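Local structure of biotin transporter BioY (Lactococcus lactis subsp. cremoris, 4DVE) at residues Ile49-Gly54 and Val84-Asn89; Arg103-Phe108 and Val140-Phe145. The protein probably captures biotin in the membrane as the substrate-binding S component of an energy-coupling factor (ECF) ABC transporter. All coordinates share one frame; numbering follows the deposited sequence.

Contact 1: Ile49-Gly54 and Val84-Asn89; sequences ILQNMG and VLTGGN. With BTN (biotin), chain D.
Ile49 and Thr86 meet by their branches: CG2 of Ile49 lies 3.9 Å from CG2 of Thr86, the two side chains crossing obliquely. Ile49 sets CG1 between its backbone N and carbonyl carbon (chi1 64°). The two branches serve different partners. While CG2 packs on the threonine, CG1 leads to CD1, which rests 3.8 Å from C7 of biotin, the first methylene of the valerate chain. Backbone N of Ile49 gives a nearly straight hydrogen bond to the ureido oxygen O3 of biotin (3.0 Å, 168°). OG1 of Thr86 lies near both Ile49 and Gln51; it also shares a water at 2.8 Å, and this water accepts a hydrogen bond from N of Leu50. Gln51 runs out extended past Thr86 in the opposite direction, its CB 3.7 Å from OG1 of Thr86 and its terminal amide against the backbone of Val84-Thr86. The contact thus joins the approach to helix 52-80 with the loop that follows that same helix, and both walls border the biotin pocket of this ECF S component. In the loop, Val84 and Leu85 face Asn89 as a classic beta bulge, and Gly88 and Asn89 face Leu85 as a G1 bulge; Leu85 and Asn89 exchange backbone hydrogen bonds, and Gly87 and Gly88 take positive phi. ND2 of Asn89 reaches back to O of Thr86 at 3.0 Å, in the plane of that carbonyl. CB of Leu85 lies 3.7 Å from O11 of the biotin carboxylate. Near the bicyclic ring, ND2 of Asn52 approaches C6 of biotin; the amide is held by Lys176 at OD1 and Asp173 at ND2, and Lys176 also binds O of Ile49.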
loop_
_atom_site.group_PDB
_atom_site.type_symbol
_atom_site.label_atom_id
_atom_site.label_comp_id
_atom_site.label_asym_id
_atom_site.label_seq_id
_atom_site.Cartn_x
_atom_site.Cartn_y
_atom_site.Cartn_z
ATOM N N ILE A 49 -11.186 -4.471 2.225
ATOM C CA ILE A 49 -10.091 -5.215 2.832
ATOM C C ILE A 49 -9.345 -4.321 3.817
ATOM O O ILE A 49 -9.604 -3.105 3.922
ATOM C CB ILE A 49 -9.082 -5.731 1.755
ATOM C CG1 ILE A 49 -8.385 -4.569 1.024
ATOM C CG2 ILE A 49 -9.771 -6.629 0.714
ATOM C CD1 ILE A 49 -7.170 -4.996 0.209
ATOM N N LEU A 50 -8.390 -4.915 4.513
ATOM C CA LEU A 50 -7.475 -4.158 5.349
ATOM C C LEU A 50 -6.062 -4.087 4.758
ATOM O O LEU A 50 -5.303 -3.186 5.109
ATOM C CB LEU A 50 -7.437 -4.760 6.755
ATOM C CG LEU A 50 -6.666 -3.994 7.834
ATOM C CD1 LEU A 50 -7.134 -2.541 7.983
ATOM C CD2 LEU A 50 -6.737 -4.743 9.175
ATOM N N GLN A 51 -5.719 -5.000 3.849
ATOM C CA GLN A 51 -4.318 -5.200 3.453
ATOM C C GLN A 51 -3.657 -3.988 2.759
ATOM O O GLN A 51 -2.438 -3.781 2.871
ATOM C CB GLN A 51 -4.228 -6.495 2.619
ATOM C CG GLN A 51 -2.873 -6.894 2.144
ATOM C CD GLN A 51 -2.824 -8.327 1.610
ATOM O OE1 GLN A 51 -2.156 -9.205 2.199
ATOM N NE2 GLN A 51 -3.485 -8.564 0.493
ATOM N N ASN A 52 -4.453 -3.182 2.038
ATOM C CA ASN A 52 -3.918 -1.992 1.419
ATOM C C ASN A 52 -3.328 -0.980 2.418
ATOM O O ASN A 52 -2.493 -0.166 2.045
ATOM C CB ASN A 52 -4.907 -1.330 0.443
ATOM C CG ASN A 52 -6.167 -0.853 1.110
ATOM O OD1 ASN A 52 -6.715 -1.546 1.968
ATOM N ND2 ASN A 52 -6.655 0.333 0.701
HETATM N N MSE A 53 -3.710 -1.047 3.688
HETATM C CA MSE A 53 -3.087 -0.180 4.696
HETATM C C MSE A 53 -1.573 -0.419 4.809
HETATM O O MSE A 53 -0.772 0.531 5.004
HETATM C CB MSE A 53 -3.770 -0.415 6.044
HETATM C CG MSE A 53 -3.177 0.518 7.105
HETATM SE SE MSE A 53 -4.175 0.394 8.809
HETATM C CE MSE A 53 -3.497 -1.368 9.355
ATOM N N GLY A 54 -1.165 -1.686 4.761
ATOM C CA GLY A 54 0.257 -2.020 4.871
ATOM C C GLY A 54 1.055 -1.465 3.691
ATOM O O GLY A 54 2.228 -1.097 3.836
ATOM N N VAL A 84 -1.157 -15.265 -0.188
ATOM C CA VAL A 84 -0.858 -14.140 0.701
ATOM C C VAL A 84 -1.787 -12.937 0.509
ATOM O O VAL A 84 -1.721 -11.966 1.265
ATOM C CB VAL A 84 0.595 -13.684 0.523
ATOM C CG1 VAL A 84 1.562 -14.823 0.924
ATOM C CG2 VAL A 84 0.828 -13.189 -0.898
ATOM N N LEU A 85 -2.651 -12.985 -0.493
ATOM C CA LEU A 85 -3.647 -11.926 -0.679
ATOM C C LEU A 85 -4.821 -12.230 0.224
ATOM O O LEU A 85 -5.025 -13.384 0.622
ATOM C CB LEU A 85 -4.127 -11.854 -2.135
ATOM C CG LEU A 85 -3.016 -11.580 -3.161
ATOM C CD1 LEU A 85 -3.537 -11.737 -4.595
ATOM C CD2 LEU A 85 -2.392 -10.209 -2.931
ATOM N N THR A 86 -5.598 -11.198 0.535
ATOM C CA THR A 86 -6.789 -11.304 1.385
ATOM C C THR A 86 -7.654 -12.559 1.155
ATOM O O THR A 86 -8.028 -12.889 0.028
ATOM C CB THR A 86 -7.660 -10.036 1.225
ATOM O OG1 THR A 86 -6.908 -8.892 1.687
ATOM C CG2 THR A 86 -8.977 -10.191 2.016
ATOM N N GLY A 87 -7.951 -13.274 2.242
ATOM C CA GLY A 87 -8.723 -14.508 2.170
ATOM C C GLY A 87 -7.971 -15.743 1.668
ATOM O O GLY A 87 -8.595 -16.711 1.299
ATOM N N GLY A 88 -6.642 -15.742 1.670
ATOM C CA GLY A 88 -5.889 -16.918 1.190
ATOM C C GLY A 88 -5.916 -17.043 -0.332
ATOM O O GLY A 88 -6.037 -18.131 -0.874
ATOM N N ASN A 89 -5.758 -15.921 -1.029
ATOM C CA ASN A 89 -5.725 -15.918 -2.477
ATOM C C ASN A 89 -4.330 -15.626 -3.011
ATOM O O ASN A 89 -3.475 -15.057 -2.323
ATOM C CB ASN A 89 -6.739 -14.910 -3.039
ATOM C CG ASN A 89 -8.176 -15.390 -2.884
ATOM O OD1 ASN A 89 -8.536 -16.425 -3.416
ATOM N ND2 ASN A 89 -8.990 -14.650 -2.138
HETATM C C11 BTN D . -6.999 -8.639 -3.845
HETATM O O11 BTN D . -6.645 -9.180 -2.773
HETATM O O12 BTN D . -7.348 -9.341 -4.805
HETATM C C10 BTN D . -6.991 -7.108 -4.010
HETATM C C9 BTN D . -8.240 -6.431 -3.440
HETATM C C8 BTN D . -8.198 -4.907 -3.699
HETATM C C7 BTN D . -9.271 -4.172 -2.879
HETATM C C2 BTN D . -9.237 -2.668 -3.079
HETATM S S1 BTN D . -7.734 -1.958 -2.385
HETATM C C6 BTN D . -8.464 -0.335 -2.386
HETATM C C5 BTN D . -9.974 -0.494 -2.081
HETATM N N1 BTN D . -10.226 -0.415 -0.666
HETATM C C3 BTN D . -10.673 -1.558 -0.152
HETATM O O3 BTN D . -10.970 -1.746 1.028
HETATM N N2 BTN D . -10.763 -2.457 -1.147
HETATM C C4 BTN D . -10.397 -1.921 -2.434
HETATM O O HOH W 1 -7.007 -7.745 4.215
#

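Contact 2: Arg103-Phe108 and Val140-Phe145; sequences RIAWLF and VIFVDF. With BTN (biotin), chain D.
Trp106 carries CG beside its backbone N, anti to the carbonyl carbon (chi1 -69°), and a chi2 near zero (-8°) turns CD1 to the side of CA. Although its CB leaves the helix away from Val143, the indole thereby has NE1 3.6 Å from CG1 of Val143. That methyl meets the indole at its edge, near the ring plane, the two side chains crossing at a slant. Phe142 has CG anti to its N, and CE2 of its ring comes 3.5 Å from O of Ala105, which lies near the ring plane; CE2 also touches CB of Phe108. Between these two flanking contacts, CB of Ala105 sits 3.8 Å from CA of Val143, so the small residue lets the backbones draw together, CA of Ala105 being 5.2 Å from CA of Val143. The helix segments run roughly antiparallel, at 148°. The same indole edge turns to biotin, with CZ2 of Trp106 3.9 Å from S1, while CA of Arg103 lies over one indole face toward the rim. Arg103 sends NH2 to O12 of the biotin carboxylate at 2.6 Å, a weak hydrogen bond because its angle is poor. NH1 and NH2 are also held by Ser94 and Ser99. From helix 128-155, OD1 of Asp144 approaches C6 of the ligand at 3.1 Å; its OD2 lies close to OD2 of Asp173, a proximity of like charges that could raise the proton affinity of the pair. Packed helices whose inner faces carry a tryptophan, an arginine and an aspartate onto the ligand contribute one part of the biotin-binding site of the S-component fold, which has six membrane helices.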
loop_
_atom_site.group_PDB
_atom_site.type_symbol
_atom_site.label_atom_id
_atom_site.label_comp_id
_atom_site.label_asym_id
_atom_site.label_seq_id
_atom_site.Cartn_x
_atom_site.Cartn_y
_atom_site.Cartn_z
ATOM N N ARG A 103 -3.867 -3.898 -7.298
ATOM C CA ARG A 103 -2.619 -4.619 -6.978
ATOM C C ARG A 103 -1.387 -4.106 -7.714
ATOM O O ARG A 103 -0.313 -3.978 -7.120
ATOM C CB ARG A 103 -2.821 -6.113 -7.223
ATOM C CG ARG A 103 -3.591 -6.691 -6.061
ATOM C CD ARG A 103 -4.644 -7.675 -6.431
ATOM N NE ARG A 103 -4.116 -8.864 -6.996
ATOM C CZ ARG A 103 -4.827 -9.949 -7.244
ATOM N NH1 ARG A 103 -4.210 -11.008 -7.737
ATOM N NH2 ARG A 103 -6.120 -9.999 -6.977
ATOM N N ILE A 104 -1.549 -3.786 -8.986
ATOM C CA ILE A 104 -0.479 -3.215 -9.766
ATOM C C ILE A 104 -0.169 -1.817 -9.259
ATOM O O ILE A 104 0.994 -1.460 -9.136
ATOM C CB ILE A 104 -0.825 -3.187 -11.273
ATOM C CG1 ILE A 104 -0.943 -4.619 -11.802
ATOM C CG2 ILE A 104 0.237 -2.434 -12.057
ATOM C CD1 ILE A 104 -1.600 -4.730 -13.174
ATOM N N ALA A 105 -1.205 -1.037 -8.931
ATOM C CA ALA A 105 -1.008 0.287 -8.364
ATOM C C ALA A 105 -0.227 0.198 -7.038
ATOM O O ALA A 105 0.591 1.087 -6.736
ATOM C CB ALA A 105 -2.345 1.027 -8.165
ATOM N N TRP A 106 -0.454 -0.867 -6.267
ATOM C CA TRP A 106 0.255 -1.056 -4.984
ATOM C C TRP A 106 1.761 -1.089 -5.129
ATOM O O TRP A 106 2.456 -0.588 -4.279
ATOM C CB TRP A 106 -0.166 -2.318 -4.277
ATOM C CG TRP A 106 -1.555 -2.368 -3.725
ATOM C CD1 TRP A 106 -2.503 -1.344 -3.638
ATOM C CD2 TRP A 106 -2.211 -3.550 -3.177
ATOM N NE1 TRP A 106 -3.653 -1.801 -3.075
ATOM C CE2 TRP A 106 -3.543 -3.132 -2.774
ATOM C CE3 TRP A 106 -1.820 -4.862 -2.961
ATOM C CZ2 TRP A 106 -4.444 -4.012 -2.183
ATOM C CZ3 TRP A 106 -2.722 -5.732 -2.346
ATOM C CH2 TRP A 106 -4.013 -5.320 -1.986
ATOM N N LEU A 107 2.271 -1.687 -6.206
ATOM C CA LEU A 107 3.689 -1.679 -6.478
ATOM C C LEU A 107 4.295 -0.275 -6.558
ATOM O O LEU A 107 5.430 -0.094 -6.160
ATOM C CB LEU A 107 4.010 -2.444 -7.760
ATOM C CG LEU A 107 5.510 -2.581 -8.075
ATOM C CD1 LEU A 107 6.263 -3.315 -6.943
ATOM C CD2 LEU A 107 5.681 -3.279 -9.415
ATOM N N PHE A 108 3.544 0.721 -7.036
ATOM C CA PHE A 108 4.065 2.077 -7.201
ATOM C C PHE A 108 3.815 2.997 -6.018
ATOM O O PHE A 108 4.471 4.018 -5.886
ATOM C CB PHE A 108 3.440 2.710 -8.452
ATOM C CG PHE A 108 3.829 2.017 -9.692
ATOM C CD1 PHE A 108 5.025 2.340 -10.332
ATOM C CD2 PHE A 108 3.051 0.987 -10.198
ATOM C CE1 PHE A 108 5.409 1.661 -11.478
ATOM C CE2 PHE A 108 3.428 0.305 -11.341
ATOM C CZ PHE A 108 4.609 0.635 -11.982
ATOM N N VAL A 140 -4.521 6.090 -1.669
ATOM C CA VAL A 140 -5.969 5.967 -1.764
ATOM C C VAL A 140 -6.478 6.362 -3.161
ATOM O O VAL A 140 -6.980 5.500 -3.875
ATOM C CB VAL A 140 -6.705 6.746 -0.653
ATOM C CG1 VAL A 140 -8.228 6.583 -0.813
ATOM C CG2 VAL A 140 -6.212 6.275 0.725
ATOM N N ILE A 141 -6.290 7.620 -3.570
ATOM C CA ILE A 141 -6.845 8.113 -4.829
ATOM C C ILE A 141 -6.225 7.443 -6.076
ATOM O O ILE A 141 -6.965 6.933 -6.944
ATOM C CB ILE A 141 -6.775 9.655 -4.966
ATOM C CG1 ILE A 141 -7.450 10.359 -3.761
ATOM C CG2 ILE A 141 -7.426 10.056 -6.284
ATOM C CD1 ILE A 141 -8.916 9.975 -3.495
ATOM N N PHE A 142 -4.888 7.444 -6.147
ATOM C CA PHE A 142 -4.133 6.763 -7.221
ATOM C C PHE A 142 -4.526 5.281 -7.311
ATOM O O PHE A 142 -4.933 4.805 -8.367
ATOM C CB PHE A 142 -2.617 6.879 -6.970
ATOM C CG PHE A 142 -1.770 6.030 -7.883
ATOM C CD1 PHE A 142 -1.682 6.328 -9.255
ATOM C CD2 PHE A 142 -1.073 4.947 -7.393
ATOM C CE1 PHE A 142 -0.888 5.559 -10.092
ATOM C CE2 PHE A 142 -0.293 4.167 -8.223
ATOM C CZ PHE A 142 -0.193 4.467 -9.570
ATOM N N VAL A 143 -4.436 4.566 -6.198
ATOM C CA VAL A 143 -4.801 3.146 -6.150
ATOM C C VAL A 143 -6.243 2.847 -6.607
ATOM O O VAL A 143 -6.451 1.988 -7.496
ATOM C CB VAL A 143 -4.515 2.550 -4.758
ATOM C CG1 VAL A 143 -5.123 1.144 -4.589
ATOM C CG2 VAL A 143 -2.992 2.574 -4.488
ATOM N N ASP A 144 -7.214 3.581 -6.056
ATOM C CA ASP A 144 -8.623 3.332 -6.320
ATOM C C ASP A 144 -9.010 3.735 -7.763
ATOM O O ASP A 144 -9.796 3.056 -8.407
ATOM C CB ASP A 144 -9.538 3.983 -5.255
ATOM C CG ASP A 144 -9.311 3.416 -3.823
ATOM O OD1 ASP A 144 -8.446 2.527 -3.644
ATOM O OD2 ASP A 144 -9.951 3.910 -2.845
ATOM N N PHE A 145 -8.384 4.773 -8.286
ATOM C CA PHE A 145 -8.560 5.175 -9.676
ATOM C C PHE A 145 -8.030 4.149 -10.677
ATOM O O PHE A 145 -8.762 3.724 -11.587
ATOM C CB PHE A 145 -7.902 6.533 -9.898
ATOM C CG PHE A 145 -8.165 7.094 -11.220
ATOM C CD1 PHE A 145 -9.442 7.556 -11.538
ATOM C CD2 PHE A 145 -7.182 7.107 -12.183
ATOM C CE1 PHE A 145 -9.722 8.071 -12.794
ATOM C CE2 PHE A 145 -7.450 7.633 -13.440
ATOM C CZ PHE A 145 -8.720 8.106 -13.751
HETATM C C11 BTN D . -6.999 -8.639 -3.845
HETATM O O11 BTN D . -6.645 -9.180 -2.773
HETATM O O12 BTN D . -7.348 -9.341 -4.805
HETATM C C10 BTN D . -6.991 -7.108 -4.010
HETATM C C9 BTN D . -8.240 -6.431 -3.440
HETATM C C8 BTN D . -8.198 -4.907 -3.699
HETATM C C7 BTN D . -9.271 -4.172 -2.879
HETATM C C2 BTN D . -9.237 -2.668 -3.079
HETATM S S1 BTN D . -7.734 -1.958 -2.385
HETATM C C6 BTN D . -8.464 -0.335 -2.386
HETATM C C5 BTN D . -9.974 -0.494 -2.081
HETATM N N1 BTN D . -10.226 -0.415 -0.666
HETATM C C3 BTN D . -10.673 -1.558 -0.152
HETATM O O3 BTN D . -10.970 -1.746 1.028
HETATM N N2 BTN D . -10.763 -2.457 -1.147
HETATM C C4 BTN D . -10.397 -1.921 -2.434
#

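From the N terminus, the chain passes Ile49-Gly54, runs through helix 52-80 and returns at Val84-Asn89, where contact 1 closes a loop that is almost all helix. Only afterwards does helix 100-119 open contact 2, which closes at Val140-Phe145 on helix 128-155; the two loops are therefore in series, neither nested nor crossing. Their centres lie about 14 Å apart, yet they touch: the Trp106 indole packs on Ile49, Gln51 and Asn52, and Leu85 packs on Arg103. Contact 1 brings the start of helix 52-80 and the loop after it to the ligand, contact 2 brings the next two long helices, and biotin lies against both.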